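Local atomic coordinates of proline dehydrogenase (Deinococcus radiodurans, PDB entry 4H6Q), a protein that oxidises L-proline to (S)-1-pyrroline-5-carboxylate with FAD as cofactor, passing electrons to a quinone, in the first step of proline degradation to glutamate. Residues F133-M138 against G164-S169; R143-L148 against L171-G176; I188-G193 against N225-A230. All blocks are in the same frame, centred on the assembly; numbering follows the deposited sequence.

Interaction 1 of 3, residues F133-M138 against G164-S169; sequences FICLDM and GTVLQS. With FAD (flavin-adenine dinucleotide), chain C.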
loop_
_atom_site.group_PDB
_atom_site.type_symbol
_atom_site.label_atom_id
_atom_site.label_comp_id
_atom_site.label_asym_id
_atom_site.label_seq_id
_atom_site.Cartn_x
_atom_site.Cartn_y
_atom_site.Cartn_z
ATOM N N PHE A 133 11.410 0.940 4.620
ATOM C CA PHE A 133 10.739 -0.052 3.807
ATOM C C PHE A 133 9.884 0.628 2.744
ATOM O O PHE A 133 9.181 1.627 3.078
ATOM C CB PHE A 133 9.849 -0.936 4.706
ATOM C CG PHE A 133 9.135 -2.043 3.984
ATOM C CD1 PHE A 133 9.749 -3.278 3.792
ATOM C CD2 PHE A 133 7.838 -1.850 3.517
ATOM C CE1 PHE A 133 9.042 -4.325 3.153
ATOM C CE2 PHE A 133 7.149 -2.865 2.888
ATOM C CZ PHE A 133 7.754 -4.096 2.698
ATOM N N ILE A 134 9.867 0.064 1.529
ATOM C CA ILE A 134 8.988 0.576 0.467
ATOM C C ILE A 134 8.093 -0.545 0.006
ATOM O O ILE A 134 8.587 -1.644 -0.301
ATOM C CB ILE A 134 9.837 1.034 -0.748
ATOM C CG1 ILE A 134 10.816 2.174 -0.384
ATOM C CG2 ILE A 134 8.941 1.443 -1.925
ATOM C CD1 ILE A 134 10.116 3.443 0.238
ATOM N N CYS A 135 6.787 -0.262 -0.088
ATOM C CA CYS A 135 5.869 -1.170 -0.748
ATOM C C CYS A 135 5.557 -0.687 -2.170
ATOM O O CYS A 135 5.220 0.497 -2.351
ATOM C CB CYS A 135 4.554 -1.318 0.043
ATOM S SG CYS A 135 3.380 -2.455 -0.789
ATOM N N LEU A 136 5.669 -1.580 -3.154
ATOM C CA LEU A 136 5.196 -1.331 -4.527
ATOM C C LEU A 136 3.717 -1.708 -4.572
ATOM O O LEU A 136 3.360 -2.906 -4.589
ATOM C CB LEU A 136 5.986 -2.174 -5.536
ATOM C CG LEU A 136 7.519 -2.087 -5.345
ATOM C CD1 LEU A 136 8.211 -3.041 -6.299
ATOM C CD2 LEU A 136 8.055 -0.654 -5.522
ATOM N N ASP A 137 2.828 -0.686 -4.563
ATOM C CA ASP A 137 1.379 -0.935 -4.656
ATOM C C ASP A 137 1.078 -1.665 -5.987
ATOM O O ASP A 137 1.803 -1.533 -6.986
ATOM C CB ASP A 137 0.627 0.390 -4.659
ATOM C CG ASP A 137 0.521 1.047 -3.300
ATOM O OD1 ASP A 137 0.860 0.448 -2.254
ATOM O OD2 ASP A 137 0.034 2.240 -3.320
ATOM N N MET A 138 0.014 -2.445 -5.992
ATOM C CA MET A 138 -0.406 -3.079 -7.239
ATOM C C MET A 138 -1.516 -2.289 -7.922
ATOM O O MET A 138 -2.561 -2.006 -7.311
ATOM C CB MET A 138 -0.818 -4.542 -7.036
ATOM C CG MET A 138 -0.909 -5.321 -8.376
ATOM S SD MET A 138 0.688 -5.482 -9.245
ATOM C CE MET A 138 1.571 -6.616 -8.205
ATOM N N GLY A 164 8.686 -4.511 -0.547
ATOM C CA GLY A 164 7.571 -5.440 -0.584
ATOM C C GLY A 164 6.624 -5.113 -1.719
ATOM O O GLY A 164 6.834 -4.115 -2.441
ATOM N N THR A 165 5.590 -5.921 -1.871
ATOM C CA THR A 165 4.573 -5.604 -2.881
ATOM C C THR A 165 3.196 -6.087 -2.410
ATOM O O THR A 165 3.020 -6.295 -1.187
ATOM C CB THR A 165 4.988 -6.084 -4.310
ATOM O OG1 THR A 165 4.105 -5.509 -5.275
ATOM C CG2 THR A 165 4.966 -7.608 -4.471
ATOM N N VAL A 166 2.261 -6.183 -3.356
ATOM C CA VAL A 166 0.841 -6.381 -3.076
ATOM C C VAL A 166 0.296 -7.419 -4.063
ATOM O O VAL A 166 0.698 -7.421 -5.239
ATOM C CB VAL A 166 0.054 -5.064 -3.311
ATOM C CG1 VAL A 166 -1.444 -5.264 -3.105
ATOM C CG2 VAL A 166 0.620 -3.898 -2.427
ATOM N N LEU A 167 -0.596 -8.305 -3.598
ATOM C CA LEU A 167 -1.358 -9.167 -4.509
ATOM C C LEU A 167 -2.826 -8.990 -4.242
ATOM O O LEU A 167 -3.278 -8.872 -3.061
ATOM C CB LEU A 167 -0.987 -10.645 -4.400
ATOM C CG LEU A 167 0.445 -10.958 -4.843
ATOM C CD1 LEU A 167 0.806 -12.359 -4.493
ATOM C CD2 LEU A 167 0.650 -10.731 -6.340
ATOM N N GLN A 168 -3.580 -8.998 -5.345
ATOM C CA GLN A 168 -5.032 -8.705 -5.278
ATOM C C GLN A 168 -5.841 -9.998 -5.383
ATOM O O GLN A 168 -5.713 -10.759 -6.396
ATOM C CB GLN A 168 -5.461 -7.748 -6.410
ATOM C CG GLN A 168 -4.739 -6.407 -6.388
ATOM C CD GLN A 168 -4.453 -5.873 -7.755
ATOM O OE1 GLN A 168 -4.033 -6.631 -8.633
ATOM N NE2 GLN A 168 -4.572 -4.571 -7.933
ATOM N N SER A 169 -6.695 -10.279 -4.400
ATOM C CA SER A 169 -7.413 -11.567 -4.375
ATOM C C SER A 169 -8.476 -11.686 -5.451
ATOM O O SER A 169 -8.969 -12.794 -5.717
ATOM C CB SER A 169 -8.055 -11.842 -3.012
ATOM O OG SER A 169 -9.258 -11.064 -2.812
HETATM P PA FAD C . -14.979 -4.555 1.314
HETATM O O1A FAD C . -15.584 -5.955 1.176
HETATM O O2A FAD C . -15.006 -3.671 0.135
HETATM O O5B FAD C . -15.538 -3.735 2.441
HETATM C C5B FAD C . -15.603 -4.280 3.750
HETATM C C4B FAD C . -16.197 -3.323 4.763
HETATM O O4B FAD C . -15.211 -2.362 5.064
HETATM C C3B FAD C . -17.344 -2.525 4.257
HETATM O O3B FAD C . -18.595 -3.191 4.303
HETATM C C2B FAD C . -17.263 -1.334 5.134
HETATM O O2B FAD C . -17.690 -1.612 6.450
HETATM C C1B FAD C . -15.788 -1.091 5.152
HETATM N N9A FAD C . -15.309 -0.263 4.045
HETATM C C8A FAD C . -14.389 -0.633 3.066
HETATM N N7A FAD C . -14.160 0.358 2.204
HETATM C C5A FAD C . -14.920 1.442 2.634
HETATM C C6A FAD C . -15.109 2.727 2.161
HETATM N N6A FAD C . -14.421 3.208 1.007
HETATM N N1A FAD C . -15.954 3.530 2.827
HETATM C C2A FAD C . -16.613 3.122 3.931
HETATM N N3A FAD C . -16.476 1.884 4.431
HETATM C C4A FAD C . -15.638 1.064 3.806
HETATM N N1 FAD C . -5.998 -2.615 -3.742
HETATM C C2 FAD C . -5.211 -2.610 -4.852
HETATM O O2 FAD C . -5.761 -3.018 -5.971
HETATM N N3 FAD C . -3.898 -2.225 -4.830
HETATM C C4 FAD C . -3.291 -1.802 -3.653
HETATM O O4 FAD C . -2.002 -1.408 -3.655
HETATM C C4X FAD C . -4.096 -1.782 -2.430
HETATM N N5 FAD C . -3.553 -1.376 -1.238
HETATM C C5X FAD C . -4.360 -1.422 -0.124
HETATM C C6 FAD C . -3.832 -1.023 1.115
HETATM C C7 FAD C . -4.634 -1.089 2.282
HETATM C C7M FAD C . -4.061 -0.658 3.630
HETATM C C8 FAD C . -5.966 -1.559 2.173
HETATM C C8M FAD C . -6.849 -1.652 3.388
HETATM C C9 FAD C . -6.494 -1.921 0.925
HETATM C C9A FAD C . -5.701 -1.874 -0.205
HETATM N N10 FAD C . -6.251 -2.278 -1.437
HETATM C C10 FAD C . -5.456 -2.224 -2.554
HETATM C "C1'" FAD C . -7.608 -2.788 -1.554
HETATM C "C2'" FAD C . -8.660 -1.835 -2.031
HETATM O "O2'" FAD C . -8.266 -0.549 -1.567
HETATM C "C3'" FAD C . -9.889 -2.615 -1.503
HETATM O "O3'" FAD C . -10.539 -3.416 -2.444
HETATM C "C4'" FAD C . -10.880 -1.873 -0.697
HETATM O "O4'" FAD C . -10.165 -1.371 0.375
HETATM C "C5'" FAD C . -11.960 -2.845 -0.243
HETATM O "O5'" FAD C . -12.093 -2.750 1.141
HETATM P P FAD C . -12.140 -4.027 2.090
HETATM O O1P FAD C . -11.061 -5.139 1.916
HETATM O O2P FAD C . -12.398 -3.390 3.482
HETATM O O3P FAD C . -13.560 -4.751 1.828
#

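Interaction 2 of 3, residues R143-L148 against L171-G176; sequences RVDVTL and LYRSLG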
loop_
_atom_site.group_PDB
_atom_site.type_symbol
_atom_site.label_atom_id
_atom_site.label_comp_id
_atom_site.label_asym_id
_atom_site.label_seq_id
_atom_site.Cartn_x
_atom_site.Cartn_y
_atom_site.Cartn_z
ATOM N N ARG A 143 -0.424 -4.010 -15.440
ATOM C CA ARG A 143 0.878 -3.658 -14.851
ATOM C C ARG A 143 1.421 -4.764 -13.948
ATOM O O ARG A 143 2.492 -4.622 -13.371
ATOM C CB ARG A 143 0.775 -2.313 -14.099
ATOM C CG ARG A 143 0.675 -1.132 -15.107
ATOM C CD ARG A 143 0.453 0.207 -14.410
ATOM N NE ARG A 143 0.361 1.270 -15.429
ATOM C CZ ARG A 143 1.382 2.001 -15.867
ATOM N NH1 ARG A 143 2.609 1.823 -15.377
ATOM N NH2 ARG A 143 1.161 2.945 -16.760
ATOM N N VAL A 144 0.682 -5.867 -13.783
ATOM C CA VAL A 144 1.087 -6.919 -12.818
ATOM C C VAL A 144 2.392 -7.600 -13.231
ATOM O O VAL A 144 3.308 -7.713 -12.398
ATOM C CB VAL A 144 -0.032 -7.990 -12.632
ATOM C CG1 VAL A 144 0.471 -9.117 -11.726
ATOM C CG2 VAL A 144 -1.305 -7.352 -12.084
ATOM N N ASP A 145 2.536 -8.015 -14.496
ATOM C CA ASP A 145 3.768 -8.708 -14.897
ATOM C C ASP A 145 4.999 -7.852 -14.691
ATOM O O ASP A 145 5.991 -8.298 -14.081
ATOM C CB ASP A 145 3.661 -9.178 -16.367
ATOM C CG ASP A 145 2.715 -10.364 -16.514
ATOM O OD1 ASP A 145 1.780 -10.336 -17.334
ATOM O OD2 ASP A 145 2.910 -11.341 -15.813
ATOM N N VAL A 146 4.981 -6.618 -15.194
ATOM C CA VAL A 146 6.138 -5.752 -15.041
ATOM C C VAL A 146 6.400 -5.404 -13.569
ATOM O O VAL A 146 7.551 -5.379 -13.128
ATOM C CB VAL A 146 6.055 -4.440 -15.911
ATOM C CG1 VAL A 146 4.863 -3.535 -15.557
ATOM C CG2 VAL A 146 7.334 -3.645 -15.794
ATOM N N THR A 147 5.353 -5.175 -12.784
ATOM C CA THR A 147 5.578 -4.890 -11.358
ATOM C C THR A 147 6.212 -6.091 -10.651
ATOM O O THR A 147 7.126 -5.908 -9.841
ATOM C CB THR A 147 4.274 -4.490 -10.658
ATOM O OG1 THR A 147 3.773 -3.309 -11.302
ATOM C CG2 THR A 147 4.454 -4.207 -9.169
ATOM N N LEU A 148 5.764 -7.310 -10.930
ATOM C CA LEU A 148 6.363 -8.493 -10.291
ATOM C C LEU A 148 7.800 -8.782 -10.757
ATOM O O LEU A 148 8.645 -9.221 -9.952
ATOM C CB LEU A 148 5.473 -9.740 -10.451
ATOM C CG LEU A 148 4.122 -9.637 -9.723
ATOM C CD1 LEU A 148 3.332 -10.937 -9.908
ATOM C CD2 LEU A 148 4.219 -9.267 -8.230
ATOM N N LEU A 171 -8.005 -11.349 -8.581
ATOM C CA LEU A 171 -7.427 -11.859 -9.851
ATOM C C LEU A 171 -7.223 -13.373 -9.824
ATOM O O LEU A 171 -6.666 -13.915 -8.861
ATOM C CB LEU A 171 -6.078 -11.204 -10.162
ATOM C CG LEU A 171 -6.033 -9.689 -10.372
ATOM C CD1 LEU A 171 -4.649 -9.268 -10.907
ATOM C CD2 LEU A 171 -7.114 -9.195 -11.308
ATOM N N TYR A 172 -7.615 -14.053 -10.900
ATOM C CA TYR A 172 -7.365 -15.476 -11.014
ATOM C C TYR A 172 -5.898 -15.837 -10.911
ATOM O O TYR A 172 -5.584 -16.934 -10.442
ATOM C CB TYR A 172 -7.870 -15.998 -12.370
ATOM C CG TYR A 172 -9.315 -15.692 -12.666
ATOM C CD1 TYR A 172 -10.345 -16.200 -11.877
ATOM C CD2 TYR A 172 -9.662 -14.967 -13.798
ATOM C CE1 TYR A 172 -11.690 -15.944 -12.201
ATOM C CE2 TYR A 172 -10.984 -14.707 -14.111
ATOM C CZ TYR A 172 -11.996 -15.208 -13.317
ATOM O OH TYR A 172 -13.326 -14.944 -13.642
ATOM N N ARG A 173 -5.007 -14.935 -11.344
ATOM C CA ARG A 173 -3.564 -15.255 -11.426
ATOM C C ARG A 173 -2.836 -15.156 -10.077
ATOM O O ARG A 173 -1.670 -15.582 -9.962
ATOM C CB ARG A 173 -2.867 -14.306 -12.397
ATOM C CG ARG A 173 -3.037 -12.795 -12.041
ATOM C CD ARG A 173 -2.177 -11.915 -12.967
ATOM N NE ARG A 173 -0.752 -12.259 -12.842
ATOM C CZ ARG A 173 0.177 -11.943 -13.738
ATOM N NH1 ARG A 173 -0.143 -11.264 -14.850
ATOM N NH2 ARG A 173 1.430 -12.319 -13.539
ATOM N N SER A 174 -3.483 -14.562 -9.072
ATOM C CA SER A 174 -2.756 -14.159 -7.869
ATOM C C SER A 174 -2.161 -15.317 -7.032
ATOM O O SER A 174 -1.041 -15.189 -6.521
ATOM C CB SER A 174 -3.620 -13.255 -6.983
ATOM O OG SER A 174 -3.804 -12.010 -7.646
ATOM N N LEU A 175 -2.889 -16.428 -6.871
ATOM C CA LEU A 175 -2.339 -17.540 -6.103
ATOM C C LEU A 175 -1.050 -18.079 -6.735
ATOM O O LEU A 175 -0.080 -18.390 -6.026
ATOM C CB LEU A 175 -3.358 -18.676 -5.928
ATOM C CG LEU A 175 -4.354 -18.495 -4.775
ATOM C CD1 LEU A 175 -5.241 -19.717 -4.739
ATOM C CD2 LEU A 175 -3.708 -18.321 -3.402
ATOM N N GLY A 176 -1.046 -18.228 -8.063
ATOM C CA GLY A 176 0.140 -18.688 -8.764
ATOM C C GLY A 176 1.281 -17.674 -8.637
ATOM O O GLY A 176 2.459 -18.060 -8.436
#

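Interaction 3 of 3, residues I188-G193 against N225-A230; sequences IRMVKG and NYTNVA. With FAD (flavin-adenine dinucleotide), chain C.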
loop_
_atom_site.group_PDB
_atom_site.type_symbol
_atom_site.label_atom_id
_atom_site.label_comp_id
_atom_site.label_asym_id
_atom_site.label_seq_id
_atom_site.Cartn_x
_atom_site.Cartn_y
_atom_site.Cartn_z
ATOM N N ILE A 188 4.456 -9.385 1.521
ATOM C CA ILE A 188 3.338 -9.096 0.600
ATOM C C ILE A 188 2.101 -8.674 1.365
ATOM O O ILE A 188 1.716 -9.349 2.364
ATOM C CB ILE A 188 3.040 -10.308 -0.320
ATOM C CG1 ILE A 188 4.271 -10.683 -1.139
ATOM C CG2 ILE A 188 1.896 -9.921 -1.295
ATOM C CD1 ILE A 188 4.047 -11.828 -2.166
ATOM N N ARG A 189 1.480 -7.580 0.910
ATOM C CA ARG A 189 0.173 -7.117 1.367
ATOM C C ARG A 189 -0.916 -7.804 0.524
ATOM O O ARG A 189 -0.863 -7.723 -0.706
ATOM C CB ARG A 189 0.105 -5.605 1.167
ATOM C CG ARG A 189 -1.258 -4.994 1.630
ATOM C CD ARG A 189 -1.514 -3.610 0.996
ATOM N NE ARG A 189 -0.484 -2.678 1.434
ATOM C CZ ARG A 189 -0.008 -1.655 0.709
ATOM N NH1 ARG A 189 1.024 -0.955 1.209
ATOM N NH2 ARG A 189 -0.603 -1.313 -0.447
ATOM N N MET A 190 -1.856 -8.499 1.155
ATOM C CA MET A 190 -3.002 -9.079 0.457
ATOM C C MET A 190 -4.161 -8.111 0.532
ATOM O O MET A 190 -4.486 -7.622 1.633
ATOM C CB MET A 190 -3.413 -10.404 1.077
ATOM C CG MET A 190 -2.233 -11.413 1.190
ATOM S SD MET A 190 -1.355 -11.592 -0.383
ATOM C CE MET A 190 -0.077 -12.732 0.163
ATOM N N VAL A 191 -4.759 -7.807 -0.638
ATOM C CA VAL A 191 -5.903 -6.887 -0.720
ATOM C C VAL A 191 -6.952 -7.579 -1.577
ATOM O O VAL A 191 -6.645 -8.554 -2.274
ATOM C CB VAL A 191 -5.499 -5.536 -1.381
ATOM C CG1 VAL A 191 -4.349 -4.898 -0.606
ATOM C CG2 VAL A 191 -5.103 -5.701 -2.851
ATOM N N LYS A 192 -8.188 -7.079 -1.563
ATOM C CA LYS A 192 -9.232 -7.585 -2.480
ATOM C C LYS A 192 -8.979 -7.103 -3.912
ATOM O O LYS A 192 -8.945 -7.927 -4.836
ATOM C CB LYS A 192 -10.636 -7.225 -1.963
ATOM C CG LYS A 192 -10.974 -7.934 -0.656
ATOM C CD LYS A 192 -12.458 -7.754 -0.287
ATOM C CE LYS A 192 -12.689 -8.283 1.148
ATOM N NZ LYS A 192 -14.179 -8.407 1.388
ATOM N N GLY A 193 -8.834 -5.807 -4.124
ATOM C CA GLY A 193 -8.566 -5.257 -5.447
ATOM C C GLY A 193 -9.370 -4.000 -5.711
ATOM O O GLY A 193 -10.576 -4.000 -5.494
ATOM N N ASN A 225 6.184 -16.268 5.387
ATOM C CA ASN A 225 6.530 -14.938 4.882
ATOM C C ASN A 225 5.734 -13.853 5.578
ATOM O O ASN A 225 4.589 -14.104 5.998
ATOM C CB ASN A 225 6.202 -14.906 3.380
ATOM C CG ASN A 225 6.976 -15.926 2.607
ATOM O OD1 ASN A 225 8.152 -16.144 2.876
ATOM N ND2 ASN A 225 6.314 -16.579 1.648
ATOM N N TYR A 226 6.319 -12.670 5.730
ATOM C CA TYR A 226 5.624 -11.589 6.426
ATOM C C TYR A 226 4.402 -11.160 5.585
ATOM O O TYR A 226 4.511 -10.952 4.357
ATOM C CB TYR A 226 6.587 -10.414 6.715
ATOM C CG TYR A 226 5.996 -9.485 7.752
ATOM C CD1 TYR A 226 6.301 -9.706 9.087
ATOM C CD2 TYR A 226 5.080 -8.481 7.414
ATOM C CE1 TYR A 226 5.752 -8.930 10.065
ATOM C CE2 TYR A 226 4.496 -7.671 8.410
ATOM C CZ TYR A 226 4.841 -7.909 9.738
ATOM O OH TYR A 226 4.311 -7.113 10.747
ATOM N N THR A 227 3.242 -11.099 6.236
ATOM C CA THR A 227 1.981 -10.904 5.511
ATOM C C THR A 227 1.300 -9.684 6.062
ATOM O O THR A 227 1.156 -9.556 7.289
ATOM C CB THR A 227 1.086 -12.144 5.719
ATOM O OG1 THR A 227 1.793 -13.313 5.273
ATOM C CG2 THR A 227 -0.158 -12.049 4.917
ATOM N N ASN A 228 0.839 -8.794 5.171
ATOM C CA ASN A 228 0.037 -7.641 5.593
ATOM C C ASN A 228 -1.410 -7.921 5.205
ATOM O O ASN A 228 -1.707 -8.054 4.003
ATOM C CB ASN A 228 0.556 -6.319 4.981
ATOM C CG ASN A 228 2.047 -6.189 5.103
ATOM O OD1 ASN A 228 2.580 -6.149 6.228
ATOM N ND2 ASN A 228 2.762 -6.162 3.964
ATOM N N VAL A 229 -2.268 -8.041 6.207
ATOM C CA VAL A 229 -3.670 -8.401 5.972
ATOM C C VAL A 229 -4.452 -7.089 5.843
ATOM O O VAL A 229 -4.920 -6.520 6.839
ATOM C CB VAL A 229 -4.193 -9.283 7.125
ATOM C CG1 VAL A 229 -5.653 -9.703 6.891
ATOM C CG2 VAL A 229 -3.313 -10.539 7.257
ATOM N N ALA A 230 -4.490 -6.569 4.606
ATOM C CA ALA A 230 -5.049 -5.237 4.335
ATOM C C ALA A 230 -6.515 -5.342 3.946
ATOM O O ALA A 230 -6.833 -5.640 2.784
ATOM C CB ALA A 230 -4.247 -4.566 3.214
HETATM P PA FAD C . -14.979 -4.555 1.314
HETATM O O1A FAD C . -15.584 -5.955 1.176
HETATM O O2A FAD C . -15.006 -3.671 0.135
HETATM O O5B FAD C . -15.538 -3.735 2.441
HETATM C C5B FAD C . -15.603 -4.280 3.750
HETATM C C4B FAD C . -16.197 -3.323 4.763
HETATM O O4B FAD C . -15.211 -2.362 5.064
HETATM C C3B FAD C . -17.344 -2.525 4.257
HETATM O O3B FAD C . -18.595 -3.191 4.303
HETATM C C2B FAD C . -17.263 -1.334 5.134
HETATM O O2B FAD C . -17.690 -1.612 6.450
HETATM C C1B FAD C . -15.788 -1.091 5.152
HETATM N N9A FAD C . -15.309 -0.263 4.045
HETATM C C8A FAD C . -14.389 -0.633 3.066
HETATM N N7A FAD C . -14.160 0.358 2.204
HETATM C C5A FAD C . -14.920 1.442 2.634
HETATM C C6A FAD C . -15.109 2.727 2.161
HETATM N N6A FAD C . -14.421 3.208 1.007
HETATM N N1A FAD C . -15.954 3.530 2.827
HETATM C C2A FAD C . -16.613 3.122 3.931
HETATM N N3A FAD C . -16.476 1.884 4.431
HETATM C C4A FAD C . -15.638 1.064 3.806
HETATM N N1 FAD C . -5.998 -2.615 -3.742
HETATM C C2 FAD C . -5.211 -2.610 -4.852
HETATM O O2 FAD C . -5.761 -3.018 -5.971
HETATM N N3 FAD C . -3.898 -2.225 -4.830
HETATM C C4 FAD C . -3.291 -1.802 -3.653
HETATM O O4 FAD C . -2.002 -1.408 -3.655
HETATM C C4X FAD C . -4.096 -1.782 -2.430
HETATM N N5 FAD C . -3.553 -1.376 -1.238
HETATM C C5X FAD C . -4.360 -1.422 -0.124
HETATM C C6 FAD C . -3.832 -1.023 1.115
HETATM C C7 FAD C . -4.634 -1.089 2.282
HETATM C C7M FAD C . -4.061 -0.658 3.630
HETATM C C8 FAD C . -5.966 -1.559 2.173
HETATM C C8M FAD C . -6.849 -1.652 3.388
HETATM C C9 FAD C . -6.494 -1.921 0.925
HETATM C C9A FAD C . -5.701 -1.874 -0.205
HETATM N N10 FAD C . -6.251 -2.278 -1.437
HETATM C C10 FAD C . -5.456 -2.224 -2.554
HETATM C "C1'" FAD C . -7.608 -2.788 -1.554
HETATM C "C2'" FAD C . -8.660 -1.835 -2.031
HETATM O "O2'" FAD C . -8.266 -0.549 -1.567
HETATM C "C3'" FAD C . -9.889 -2.615 -1.503
HETATM O "O3'" FAD C . -10.539 -3.416 -2.444
HETATM C "C4'" FAD C . -10.880 -1.873 -0.697
HETATM O "O4'" FAD C . -10.165 -1.371 0.375
HETATM C "C5'" FAD C . -11.960 -2.845 -0.243
HETATM O "O5'" FAD C . -12.093 -2.750 1.141
HETATM P P FAD C . -12.140 -4.027 2.090
HETATM O O1P FAD C . -11.061 -5.139 1.916
HETATM O O2P FAD C . -12.398 -3.390 3.482
HETATM O O3P FAD C . -13.560 -4.751 1.828
HETATM O O HOH W 1 -8.610 -5.301 0.675
#

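Interaction 1 of 3, residues F133-M138 against G164-S169
The F133 ring and the backbone of G164 meet obliquely, CZ lying 3.4 Å from G164 N, while Y96 packs against the same ring. A CB on G164 would fall 2.5 Å from F133 CZ, so with the ring in this place a side chain at G164 would probably not fit. G164 N bonds to I134 O, and L136 N returns to G164 O. T165 OG1 donates to L136 O (2.8 Å), in the carbonyl plane. On the face carrying C135, SG touches V166 CG2 at 3.5 Å. M138 bends twice, and its chi3 of 70° brings CE to 3.2 Å from V166 O, a buried oxygen with no polar partner in the model. The flavin pyrimidine is read by both segments: FAD N3 donates to M138 O (2.8 Å, 169°), and Q168 NE2 donates to FAD O2 (2.8 Å, 172°) as well as to E139 O. The Q168 amide rests its OE1 against M138 CG. An alanine at Q168 would remove the amide and probably leave FAD O2 and E139 O without this shared donor, opening a gap beside M138. The carboxylate of D137, probably catalytic, is hydrogen-bonded to Y280 and forms salt bridges with K100 and R189. Strands 133-136 and 163-168, joined through helix 144-158, form a parallel beta-alpha-beta unit of the TIM barrel, with M138 and Q168 binding FAD at its C-terminal ends.

Interaction 2 of 3, residues R143-L148 against L171-G176
D145 OD2 is gripped by both terminal nitrogens of R173: NH2 donates at 2.9 Å, and NH1 adds a weak bond at 3.2 Å. NH1 also makes a weak bond to D145 OD1. The salt bridge is not a flat, two-pronged pairing, because the carboxylate and guanidinium planes stand 56° apart. D145 OD2 lies in the guanidinium plane, whereas NH2 approaches that oxygen from 47° above the carboxylate plane. One face of the guanidinium is covered by V144, whose CG1 sits 3.5 Å above the plane, over its centre; a methyl group thus backs the charged group while the acid meets its edge. A bend of the R173 chain at chi3 (-60°), which places NE, lets the flat group lie against that methyl. R173 NE pairs with D177, so two acids probably share its positive charge and are likely to limit its rotation. Deeper in, V144 and L171 reach tip to tip, CG2 to CD1 at 4.0 Å, the apolar part of the contact. In the first turn of helix 144-158, R143 O accepts from T147 N and from T147 OG1 (2.8 Å), the two arriving from opposite faces of its carbonyl plane. The contact brings the start of helix 144-158, which follows strand 133-136, against the type I turn from L171 to S174 leading into helix 174-180 after strand 163-168. L175 on that second helix packs against helix 206-222, so the three lie side by side outside the barrel strands.

Interaction 3 of 3, residues I188-G193 against N225-A230
Beyond V191 and A230, whose CG1 and CB touch, a water takes the place of the next inter-strand bond. It accepts from K192 N (2.9 Å) and donates to A230 O (2.8 Å) and to FAD O1P (2.8 Å), so the separating strand ends and the cofactor pyrophosphate share one solvent molecule. V191 itself presses both methyls on one face of the isoalloxazine: CG1 is 3.3 Å from FAD C9A, and CG2 is 3.3 Å from FAD N1. A230 CB lies against C8 on that same face. Four backbone bonds precede the water, I188 N to Y226 O, N228 N to I188 O, M190 N to N228 O and A230 N to M190 O. The alternation of donor and acceptor strands is that of parallel pairing, and the short strand axes diverge by 24°; with helix 206-222 between them they form a beta-alpha-beta unit of the TIM barrel. R189 and N228 point to the barrel interior. R189 holds CG anti to its backbone N (chi1 -180°), setting CG 3.4 Å from A230 CB, a close fit. Farther out NH2 donates to FAD N5 at 3.1 Å, though with a bent angle of 137°, and pairs with D137; NH1 and NE are held by S98 and Q257. These partners would fix the guanidinium beside the flavin. N228 ND2 donates to N187 OD1 and lies near the R189 backbone. The extended K192 chain carries NZ to FAD O1A at 2.8 Å, with D210 and D233 also paired to that ammonium.

In the fold
Interactions 1 and 3 continue one barrel sheet, their centres 8 Å apart: R189 N lies 2.9 Å from T165 O and S169 N 2.7 Å from V191 O, both probable hydrogen bonds, so strand 163-168 has a partner on each side. Both reach FAD, and the side chain of D137 is about 3 Å from the bound tetrahydrofuran-2-carboxylic acid. Interaction 2 lies outside this sheet, its centre 11 Å from that of interaction 1, with the V144 side chain about 13 Å from the inhibitor. It backs the flavin-binding residues as a second shell: S174 OG is 2.6 Å from Q168 O, and L148 CD2 is 3.7 Å from M138 CE. Interactions 2 and 3 do not touch.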